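Local coordinates for protein response regulator (Colwellia psychrerythraea, PDB 3EQZ) that probably serves as a response regulator in bacterial signalling, built on a receiver domain of the CheY-like fold, at residues R5-D10 and E31-P36; T21-I26 and C117-L122; L42-Q47 and H71-S76; I49-L54 and S76-S81. All coordinates share one frame; numbering follows the deposited sequence.

Contact 1: R5-D10 and E31-P36; sequences RVFIVD and EAFQHP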
# COMPACT_ATOMS: atom_id res chain seq x y z
N ARG B 5 -19.04 10.40 -24.40
CA ARG B 5 -18.97 11.54 -23.51
C ARG B 5 -17.77 11.36 -22.55
O ARG B 5 -17.56 10.26 -22.02
CB ARG B 5 -20.28 11.72 -22.75
CG ARG B 5 -21.54 11.89 -23.67
CD ARG B 5 -22.81 12.24 -22.84
NE ARG B 5 -23.09 11.22 -21.82
CZ ARG B 5 -24.11 11.28 -20.95
NH1 ARG B 5 -24.95 12.30 -21.01
NH2 ARG B 5 -24.30 10.34 -20.04
N VAL B 6 -16.98 12.42 -22.38
CA VAL B 6 -15.91 12.43 -21.37
C VAL B 6 -16.32 13.50 -20.36
O VAL B 6 -16.74 14.58 -20.77
CB VAL B 6 -14.54 12.75 -21.97
CG1 VAL B 6 -13.46 12.80 -20.88
CG2 VAL B 6 -14.19 11.72 -23.04
N PHE B 7 -16.28 13.19 -19.08
CA PHE B 7 -16.57 14.16 -18.02
C PHE B 7 -15.31 14.37 -17.24
O PHE B 7 -14.75 13.39 -16.70
CB PHE B 7 -17.66 13.64 -17.09
CG PHE B 7 -18.99 13.45 -17.80
CD1 PHE B 7 -19.88 14.52 -17.94
CD2 PHE B 7 -19.34 12.23 -18.34
CE1 PHE B 7 -21.12 14.37 -18.63
CE2 PHE B 7 -20.60 12.06 -19.03
CZ PHE B 7 -21.47 13.14 -19.18
N ILE B 8 -14.85 15.61 -17.19
CA ILE B 8 -13.70 15.99 -16.41
C ILE B 8 -14.17 16.61 -15.09
O ILE B 8 -14.89 17.61 -15.10
CB ILE B 8 -12.83 17.05 -17.14
CG1 ILE B 8 -12.29 16.47 -18.44
CG2 ILE B 8 -11.65 17.53 -16.21
CD1 ILE B 8 -11.75 17.49 -19.43
N VAL B 9 -13.76 16.00 -13.98
CA VAL B 9 -14.17 16.45 -12.65
C VAL B 9 -12.92 16.90 -11.84
O VAL B 9 -12.08 16.09 -11.42
CB VAL B 9 -14.98 15.37 -11.94
CG1 VAL B 9 -15.64 15.91 -10.67
CG2 VAL B 9 -16.00 14.75 -12.93
N ASP B 10 -12.81 18.21 -11.63
CA ASP B 10 -11.59 18.76 -11.04
C ASP B 10 -11.96 20.17 -10.67
O ASP B 10 -12.36 20.95 -11.55
CB ASP B 10 -10.50 18.80 -12.11
CG ASP B 10 -9.13 19.25 -11.57
OD1 ASP B 10 -9.02 19.70 -10.38
OD2 ASP B 10 -8.15 19.13 -12.35
N GLU B 31 -17.01 17.52 -21.36
CA GLU B 31 -17.62 18.51 -20.52
C GLU B 31 -16.86 18.54 -19.18
O GLU B 31 -16.58 17.50 -18.59
CB GLU B 31 -19.09 18.14 -20.32
CG GLU B 31 -19.76 18.95 -19.25
CD GLU B 31 -21.30 19.10 -19.41
OE1 GLU B 31 -21.99 18.10 -19.76
OE2 GLU B 31 -21.80 20.22 -19.15
N ALA B 32 -16.51 19.73 -18.72
CA ALA B 32 -15.75 19.85 -17.51
C ALA B 32 -16.61 20.40 -16.37
O ALA B 32 -17.34 21.38 -16.57
CB ALA B 32 -14.54 20.73 -17.73
N PHE B 33 -16.52 19.76 -15.20
CA PHE B 33 -17.25 20.17 -13.98
C PHE B 33 -16.28 20.63 -12.90
O PHE B 33 -15.47 19.82 -12.42
CB PHE B 33 -18.04 18.99 -13.41
CG PHE B 33 -19.20 18.60 -14.26
CD1 PHE B 33 -20.47 19.03 -13.95
CD2 PHE B 33 -19.01 17.86 -15.41
CE1 PHE B 33 -21.53 18.70 -14.75
CE2 PHE B 33 -20.06 17.55 -16.23
CZ PHE B 33 -21.33 17.96 -15.90
N GLN B 34 -16.36 21.90 -12.51
CA GLN B 34 -15.52 22.36 -11.42
C GLN B 34 -16.20 22.08 -10.05
O GLN B 34 -15.57 22.26 -8.99
CB GLN B 34 -15.19 23.85 -11.55
CG GLN B 34 -15.18 24.40 -12.99
CD GLN B 34 -13.78 24.78 -13.47
OE1 GLN B 34 -13.44 24.61 -14.65
NE2 GLN B 34 -12.96 25.31 -12.55
N HIS B 35 -17.45 21.64 -10.08
CA HIS B 35 -18.19 21.38 -8.87
C HIS B 35 -18.65 19.94 -8.84
O HIS B 35 -19.62 19.57 -9.52
CB HIS B 35 -19.43 22.31 -8.76
CG HIS B 35 -19.09 23.76 -8.72
ND1 HIS B 35 -19.09 24.56 -9.86
CD2 HIS B 35 -18.71 24.56 -7.70
CE1 HIS B 35 -18.73 25.79 -9.52
NE2 HIS B 35 -18.50 25.81 -8.22
N PRO B 36 -17.96 19.13 -8.04
CA PRO B 36 -18.23 17.70 -7.98
C PRO B 36 -19.68 17.39 -7.70
O PRO B 36 -20.25 16.47 -8.28
CB PRO B 36 -17.35 17.23 -6.81
CG PRO B 36 -16.19 18.19 -6.80
CD PRO B 36 -16.71 19.51 -7.36
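The rings of F7 and F33 lie side by side and point the same way, meeting where F7 CD1 comes 3.5 Å from F33 CE2, an atom at the edge of the F7 ring and near its plane. Elsewhere round that ring, in its plane, sits the guanidinium of R5, which is salt-bridged to D48; F7 CZ stands 3.6 Å above the guanidinium plane, over its centre, so the phenyl edge addresses the flat face of the arginine. The carboxylate of E31 approaches obliquely, its plane turned 20° from the ring and OE1 4.0 Å from F7 CE1. F7, E31 and F33 stand on one face of a parallel strand pair, 6-9 with 30-33, that helix 13-23 joins as a right-handed beta-alpha-beta crossover of the CheY-like receiver fold. On the other face, I8 CB and A32 CB are 4.1 Å apart and both residues touch C16 of that helix. Four backbone hydrogen bonds tie the strands; the shortest, F33 N to I8 O at 2.7 Å, is almost straight (178°), and the same oxygen lies at the edge of the F33 ring. The longest is D10 N to F33 O, 3.2 Å. Beyond it the D10 carboxylate leaves the pair, OD2 bonding to T15 OG1 and OD1 to D12 N. On the F33 face, V9 CG1, anti to its backbone N (chi1 -169°), reaches P36 CA at 4.1 Å.

Contact 2: T21-I26 and C117-L122; sequences TIVEPI and CFLTSL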
# COMPACT_ATOMS: atom_id res chain seq x y z
N THR B 21 -8.14 20.72 -22.74
CA THR B 21 -7.48 20.96 -24.01
C THR B 21 -6.82 19.69 -24.57
O THR B 21 -6.71 19.54 -25.78
CB THR B 21 -6.46 22.12 -23.93
OG1 THR B 21 -5.40 21.77 -23.02
CG2 THR B 21 -7.14 23.42 -23.45
N ILE B 22 -6.44 18.75 -23.71
CA ILE B 22 -5.88 17.51 -24.17
C ILE B 22 -6.95 16.56 -24.70
O ILE B 22 -6.74 15.84 -25.65
CB ILE B 22 -5.04 16.81 -23.04
CG1 ILE B 22 -3.72 17.54 -22.86
CG2 ILE B 22 -4.74 15.34 -23.39
CD1 ILE B 22 -3.18 17.42 -21.46
N VAL B 23 -8.13 16.56 -24.07
CA VAL B 23 -9.18 15.63 -24.47
C VAL B 23 -9.95 16.08 -25.71
O VAL B 23 -10.43 15.25 -26.50
CB VAL B 23 -10.23 15.42 -23.30
CG1 VAL B 23 -11.44 14.63 -23.80
CG2 VAL B 23 -9.58 14.76 -22.04
N GLU B 24 -10.16 17.37 -25.84
CA GLU B 24 -11.14 17.78 -26.83
C GLU B 24 -10.75 17.42 -28.28
O GLU B 24 -11.61 17.07 -29.07
CB GLU B 24 -11.42 19.28 -26.71
CG GLU B 24 -12.70 19.69 -27.41
CD GLU B 24 -13.22 21.07 -26.93
OE1 GLU B 24 -12.44 21.81 -26.30
OE2 GLU B 24 -14.41 21.39 -27.17
N PRO B 25 -9.46 17.52 -28.65
CA PRO B 25 -9.16 17.13 -30.04
C PRO B 25 -9.44 15.66 -30.29
O PRO B 25 -9.56 15.24 -31.45
CB PRO B 25 -7.64 17.40 -30.17
CG PRO B 25 -7.41 18.57 -29.26
CD PRO B 25 -8.32 18.22 -28.02
N ILE B 26 -9.55 14.87 -29.23
CA ILE B 26 -9.70 13.44 -29.41
C ILE B 26 -11.15 13.01 -29.18
O ILE B 26 -11.68 12.23 -29.95
CB ILE B 26 -8.74 12.63 -28.45
CG1 ILE B 26 -7.29 13.08 -28.69
CG2 ILE B 26 -8.94 11.13 -28.65
CD1 ILE B 26 -6.24 12.74 -27.63
N CYS B 117 -1.52 10.03 -25.82
CA CYS B 117 -1.32 8.70 -26.36
C CYS B 117 -2.38 7.67 -25.85
O CYS B 117 -3.04 6.96 -26.64
CB CYS B 117 0.11 8.27 -26.02
SG CYS B 117 0.57 6.74 -26.81
N PHE B 118 -2.61 7.64 -24.53
CA PHE B 118 -3.65 6.78 -23.97
C PHE B 118 -5.07 7.06 -24.50
O PHE B 118 -5.82 6.15 -24.88
CB PHE B 118 -3.64 6.82 -22.43
CG PHE B 118 -4.72 5.97 -21.82
CD1 PHE B 118 -4.68 4.58 -21.93
CD2 PHE B 118 -5.80 6.55 -21.18
CE1 PHE B 118 -5.71 3.79 -21.40
CE2 PHE B 118 -6.82 5.78 -20.65
CZ PHE B 118 -6.77 4.40 -20.74
N LEU B 119 -5.49 8.33 -24.49
CA LEU B 119 -6.83 8.64 -24.99
C LEU B 119 -6.95 8.32 -26.49
O LEU B 119 -7.99 7.88 -26.96
CB LEU B 119 -7.17 10.09 -24.73
CG LEU B 119 -7.28 10.52 -23.24
CD1 LEU B 119 -7.47 12.01 -23.12
CD2 LEU B 119 -8.43 9.79 -22.58
N THR B 120 -5.90 8.55 -27.25
CA THR B 120 -5.89 8.11 -28.64
C THR B 120 -6.14 6.60 -28.76
O THR B 120 -7.06 6.19 -29.48
CB THR B 120 -4.60 8.55 -29.34
OG1 THR B 120 -4.52 9.98 -29.25
CG2 THR B 120 -4.56 8.12 -30.85
N SER B 121 -5.39 5.75 -28.04
CA SER B 121 -5.70 4.31 -28.17
C SER B 121 -7.13 3.99 -27.67
O SER B 121 -7.82 3.10 -28.21
CB SER B 121 -4.69 3.43 -27.44
OG SER B 121 -4.79 3.63 -26.04
N LEU B 122 -7.58 4.72 -26.64
CA LEU B 122 -8.89 4.47 -26.05
C LEU B 122 -9.97 4.71 -27.10
O LEU B 122 -10.91 3.90 -27.27
CB LEU B 122 -9.09 5.32 -24.78
CG LEU B 122 -10.38 5.08 -23.98
CD1 LEU B 122 -10.50 3.63 -23.58
CD2 LEU B 122 -10.50 6.02 -22.73
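On the helix turn that carries L119 and T120 toward V23 and I26, the carbonyl oxygen of F118 is gripped twice: by L122 N at 2.9 Å, the ordinary helical bond, and by the hydroxyl of S121, whose OG donates to F118 O at 3.0 Å. The hydroxyl comes in at a C=O...donor angle of 122°, well to one side of the carbonyl. No hydrogen bond spans the two segments, and the interface itself is made by aliphatic groups. L119 is central to it. Its CG lies anti to the carbonyl carbon (chi1 -65°), and CD1 beyond meets V23 CG2 at 3.6 Å, the two side chains crossing at about a right angle; I22 CG2 touches the same methyl more loosely, at 4.3 Å. I26, three residues on from V23, closes over the other part of L119: its CD1 rests 4.0 Å from L119 CB while CG2 lies 3.8 Å from L119 O. The CD1 methyl also sits 3.6 Å from T120 OG1, a hydroxyl hydrogen-bonded to T116 O in its own helix; its contact with the methyl is van der Waals. The sheet floors the contact through V23 on I51 and L122 on I49, while C117, F118 and S121 pack against C117, V114 and E113 of a second subunit. Such pairing of the first helix with the last, together on one face of the parallel sheet, is characteristic of the CheY-like receiver fold.

Contact 3: L42-Q47 and H71-S76; sequences LSLNKQ and HKSPAS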
# COMPACT_ATOMS: atom_id res chain seq x y z
N LEU B 42 -25.69 13.69 -12.29
CA LEU B 42 -25.77 13.03 -13.61
C LEU B 42 -25.86 11.53 -13.48
O LEU B 42 -25.32 10.94 -12.55
CB LEU B 42 -24.55 13.36 -14.46
CG LEU B 42 -24.35 14.82 -14.85
CD1 LEU B 42 -23.12 14.96 -15.68
CD2 LEU B 42 -25.59 15.27 -15.60
N SER B 43 -26.55 10.88 -14.42
CA SER B 43 -26.52 9.41 -14.43
C SER B 43 -25.74 8.95 -15.67
O SER B 43 -25.97 9.40 -16.78
CB SER B 43 -27.94 8.76 -14.33
OG SER B 43 -28.49 8.81 -12.99
N LEU B 44 -24.77 8.09 -15.46
CA LEU B 44 -23.81 7.83 -16.48
C LEU B 44 -24.01 6.50 -17.18
O LEU B 44 -24.61 5.59 -16.62
CB LEU B 44 -22.43 7.90 -15.84
CG LEU B 44 -22.35 9.20 -15.04
CD1 LEU B 44 -21.24 9.13 -14.02
CD2 LEU B 44 -22.21 10.41 -15.99
N ASN B 45 -23.50 6.39 -18.40
CA ASN B 45 -23.64 5.16 -19.14
C ASN B 45 -22.34 4.37 -19.21
O ASN B 45 -21.27 4.87 -18.92
CB ASN B 45 -24.16 5.43 -20.57
CG ASN B 45 -25.26 6.46 -20.59
OD1 ASN B 45 -26.27 6.32 -19.88
ND2 ASN B 45 -25.06 7.54 -21.39
N LYS B 46 -22.46 3.14 -19.65
CA LYS B 46 -21.37 2.25 -19.79
C LYS B 46 -20.31 2.86 -20.69
O LYS B 46 -19.13 2.65 -20.46
CB LYS B 46 -21.88 0.90 -20.30
CG LYS B 46 -20.98 -0.24 -20.06
CD LYS B 46 -21.62 -1.50 -20.62
CE LYS B 46 -22.73 -1.98 -19.70
NZ LYS B 46 -23.31 -3.37 -19.97
N GLN B 47 -20.71 3.65 -21.68
CA GLN B 47 -19.75 4.23 -22.65
C GLN B 47 -19.14 5.57 -22.23
O GLN B 47 -18.24 6.08 -22.90
CB GLN B 47 -20.40 4.34 -24.06
CG GLN B 47 -21.46 3.21 -24.36
CD GLN B 47 -22.91 3.63 -23.91
OE1 GLN B 47 -23.52 4.57 -24.47
NE2 GLN B 47 -23.45 2.96 -22.89
N HIS B 71 -24.20 3.93 -6.45
CA HIS B 71 -25.07 3.79 -7.61
C HIS B 71 -24.56 2.81 -8.65
O HIS B 71 -25.11 2.72 -9.71
CB HIS B 71 -25.38 5.17 -8.23
CG HIS B 71 -26.08 6.08 -7.26
ND1 HIS B 71 -25.42 6.93 -6.40
CD2 HIS B 71 -27.40 6.16 -6.93
CE1 HIS B 71 -26.29 7.54 -5.63
NE2 HIS B 71 -27.50 7.10 -5.93
N LYS B 72 -23.50 2.07 -8.35
CA LYS B 72 -23.04 1.06 -9.31
C LYS B 72 -22.81 1.63 -10.72
O LYS B 72 -23.11 0.97 -11.71
CB LYS B 72 -24.09 -0.01 -9.43
CG LYS B 72 -24.62 -0.44 -8.10
CD LYS B 72 -24.18 -1.84 -7.77
CE LYS B 72 -25.16 -2.50 -6.78
NZ LYS B 72 -24.64 -3.82 -6.31
N SER B 73 -22.28 2.83 -10.83
CA SER B 73 -21.96 3.37 -12.13
C SER B 73 -21.18 2.38 -13.02
O SER B 73 -20.24 1.71 -12.57
CB SER B 73 -21.20 4.68 -11.99
OG SER B 73 -20.90 5.28 -13.26
N PRO B 74 -21.58 2.30 -14.29
CA PRO B 74 -20.93 1.40 -15.22
C PRO B 74 -19.84 2.14 -16.02
O PRO B 74 -19.17 1.53 -16.85
CB PRO B 74 -22.10 0.93 -16.11
CG PRO B 74 -22.96 2.17 -16.23
CD PRO B 74 -22.82 2.89 -14.88
N ALA B 75 -19.63 3.43 -15.74
CA ALA B 75 -18.77 4.27 -16.56
C ALA B 75 -17.29 3.90 -16.38
O ALA B 75 -16.93 3.34 -15.38
CB ALA B 75 -18.99 5.78 -16.22
N SER B 76 -16.45 4.17 -17.37
CA SER B 76 -15.00 3.96 -17.21
C SER B 76 -14.47 5.12 -16.42
O SER B 76 -14.92 6.29 -16.61
CB SER B 76 -14.27 3.93 -18.55
OG SER B 76 -14.74 2.87 -19.34
O HOH W 1 -17.23 1.18 -18.51
O HOH W 2 -16.65 3.72 -20.98
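L44 and K46 meet P74 and A75 where two loops of the receiver domain run side by side, each leading into a strand of the central parallel sheet. The loop 71-76 leaves helix 60-70 through a Schellman motif, with K72 at positive phi and S73 N bonded to L68 O, and then runs alongside residues 44-46. Across the contact the pyrrolidine of P74 does much of the touching: CG lies 3.6 Å from K46 N, and CD lies 3.7 Å from L44 O. Its CB is 4.2 Å from K46 CB. L44 points toward the second loop, its CB 4.1 Å from A75 CB and its CD1 3.9 Å from S73 OG. That hydroxyl oxygen lies anti to its backbone N (chi1 -178°) and takes a weak hydrogen bond from A75 N, linking the two residues across P74. Direct hydrogen bonds between the loops are absent, although A75 CA makes a CA-H...O contact with N45 O. Water supplies the polar link instead. One water lies within hydrogen-bonding distance of K46 O, P74 O and S76 OG; a second donates to K46 O at 2.8 Å and accepts from S76 OG at 2.7 Å, bridging the carbonyl and the hydroxyl. K46 itself is exposed. Inward from this surface, L44 packs on L68 of helix 60-70, on F7 of strand 6-9 and, together with A75, on I50 of strand 49-53, while S76 begins strand 76-81 and touches N101 and I103 of strand 101-107.

Contact 4: I49-L54 and S76-S81; sequences IIILDL and SLILIS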
# COMPACT_ATOMS: atom_id res chain seq x y z
N ILE B 49 -16.79 8.11 -20.09
CA ILE B 49 -15.45 8.08 -19.49
C ILE B 49 -15.33 9.26 -18.51
O ILE B 49 -15.63 10.39 -18.85
CB ILE B 49 -14.39 8.28 -20.55
CG1 ILE B 49 -14.43 7.10 -21.55
CG2 ILE B 49 -13.01 8.39 -19.88
CD1 ILE B 49 -13.94 7.54 -22.98
N ILE B 50 -14.94 8.97 -17.28
CA ILE B 50 -14.87 10.01 -16.24
C ILE B 50 -13.39 10.19 -15.90
O ILE B 50 -12.71 9.21 -15.57
CB ILE B 50 -15.59 9.59 -14.96
CG1 ILE B 50 -17.07 9.26 -15.29
CG2 ILE B 50 -15.42 10.63 -13.85
CD1 ILE B 50 -17.74 8.47 -14.14
N ILE B 51 -12.90 11.42 -16.00
CA ILE B 51 -11.55 11.72 -15.53
C ILE B 51 -11.71 12.46 -14.23
O ILE B 51 -12.27 13.56 -14.20
CB ILE B 51 -10.73 12.52 -16.57
CG1 ILE B 51 -10.68 11.77 -17.92
CG2 ILE B 51 -9.35 12.91 -16.02
CD1 ILE B 51 -9.98 12.61 -19.06
N LEU B 52 -11.25 11.83 -13.15
CA LEU B 52 -11.52 12.31 -11.81
C LEU B 52 -10.23 12.73 -11.10
O LEU B 52 -9.33 11.88 -10.88
CB LEU B 52 -12.25 11.25 -10.98
CG LEU B 52 -12.54 11.59 -9.47
CD1 LEU B 52 -13.38 12.90 -9.30
CD2 LEU B 52 -13.21 10.43 -8.69
N ASP B 53 -10.10 14.03 -10.78
CA ASP B 53 -8.97 14.46 -9.95
C ASP B 53 -9.36 14.17 -8.52
O ASP B 53 -10.47 14.45 -8.14
CB ASP B 53 -8.61 15.96 -10.13
CG ASP B 53 -7.29 16.35 -9.37
OD1 ASP B 53 -6.22 16.51 -10.02
OD2 ASP B 53 -7.31 16.46 -8.12
N LEU B 54 -8.45 13.59 -7.72
CA LEU B 54 -8.78 13.21 -6.36
C LEU B 54 -8.94 14.44 -5.49
O LEU B 54 -9.53 14.37 -4.43
CB LEU B 54 -7.69 12.33 -5.74
CG LEU B 54 -7.53 10.91 -6.30
CD1 LEU B 54 -6.45 10.20 -5.47
CD2 LEU B 54 -8.83 10.12 -6.32
N SER B 76 -16.45 4.17 -17.37
CA SER B 76 -15.00 3.96 -17.21
C SER B 76 -14.47 5.12 -16.42
O SER B 76 -14.92 6.29 -16.61
CB SER B 76 -14.27 3.93 -18.55
OG SER B 76 -14.74 2.87 -19.34
N LEU B 77 -13.51 4.84 -15.54
CA LEU B 77 -12.97 5.83 -14.66
C LEU B 77 -11.44 5.97 -14.77
O LEU B 77 -10.70 4.96 -14.76
CB LEU B 77 -13.39 5.51 -13.22
CG LEU B 77 -13.04 6.44 -12.07
CD1 LEU B 77 -13.70 7.75 -12.29
CD2 LEU B 77 -13.50 5.79 -10.75
N ILE B 78 -10.99 7.22 -14.88
CA ILE B 78 -9.55 7.54 -14.85
C ILE B 78 -9.29 8.44 -13.64
O ILE B 78 -10.04 9.37 -13.43
CB ILE B 78 -9.10 8.29 -16.11
CG1 ILE B 78 -9.24 7.38 -17.34
CG2 ILE B 78 -7.70 8.81 -15.94
CD1 ILE B 78 -9.37 8.10 -18.73
N LEU B 79 -8.29 8.11 -12.83
CA LEU B 79 -8.03 8.86 -11.64
C LEU B 79 -6.75 9.63 -11.76
O LEU B 79 -5.76 9.12 -12.26
CB LEU B 79 -7.95 7.96 -10.42
CG LEU B 79 -9.11 7.03 -10.17
CD1 LEU B 79 -8.70 6.07 -9.04
CD2 LEU B 79 -10.42 7.84 -9.78
N ILE B 80 -6.76 10.86 -11.28
CA ILE B 80 -5.59 11.70 -11.38
C ILE B 80 -5.23 12.29 -10.05
O ILE B 80 -6.12 12.68 -9.31
CB ILE B 80 -5.79 12.80 -12.41
CG1 ILE B 80 -6.21 12.15 -13.76
CG2 ILE B 80 -4.45 13.60 -12.53
CD1 ILE B 80 -6.12 13.05 -14.96
N SER B 81 -3.92 12.29 -9.75
CA SER B 81 -3.40 12.82 -8.47
C SER B 81 -1.89 12.68 -8.38
O SER B 81 -1.30 11.91 -9.14
CB SER B 81 -4.01 12.00 -7.31
OG SER B 81 -3.99 12.75 -6.10
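Strands 49-53 and 76-81 run parallel, with axes 4.6 Å apart at closest approach and 21° between their directions, in register from I49 with S76 to D53 with I80. Five backbone hydrogen bonds join them, from I50 N to S76 O at one end to L54 N to I80 O at the other. They are the two strands of a beta-alpha-beta unit, connected by helix 60-70, in the sheet of a CheY-like receiver domain; 49-53 is the middle strand of the five, and 76-81 lies between it and 101-107. On the face bearing I49, I51 and I78, the CD1 methyl of I78 fits between its neighbours, 3.8 Å from I49 CG2 and 4.0 Å from I51 CG1. I51 CG2, anti to its backbone N, presses on I80 CD1 at 3.4 Å, tighter than a usual methyl contact. The other face carries I50, L52, L77 and L79. Here L77 has CG anti to the backbone N (chi1 -176°), and CD1 beyond it lies 3.7 Å from I50 CG2; L52 and L79 stand side by side with their CD2 atoms 4.0 Å apart. Helix 60-70 covers this face through V64, I65 and L68. At the C-terminal end the D53 carboxylate stays beside the I80 backbone, OD1 3.9 Å from I80 O, while OD1 forms a salt bridge with K108 and OD2 accepts from M55 N, a pairing of the buried D53 with a lysine consistent with the acidic pocket of receiver domains. Next to it L54 leaves the strand and lays CD1 3.5 Å from S81 CB.

How the contacts relate
Contacts 1 and 4 belong to one sheet: strand 6-9 lies beside strand 49-53, probably bonded by F7 O to I51 N (2.8 Å) and V9 N to I51 O (2.9 Å). At the C-terminal ends of these two strands, D10 CG lies 3.6 Å from D53 CB, placing both acids in what is probably the acidic pocket of the receiver fold. Contact 2 joins helices packed on one face of this sheet, V23 CG2 resting 3.7 Å from I51 CD1 and F118 CE2 3.9 Å from I78 CD1. Contact 3 meets contact 4 through L44 CD1 and I50 CD1, 3.6 Å apart, and shares S76 with it; its centre is about 20 Å from that of contact 2.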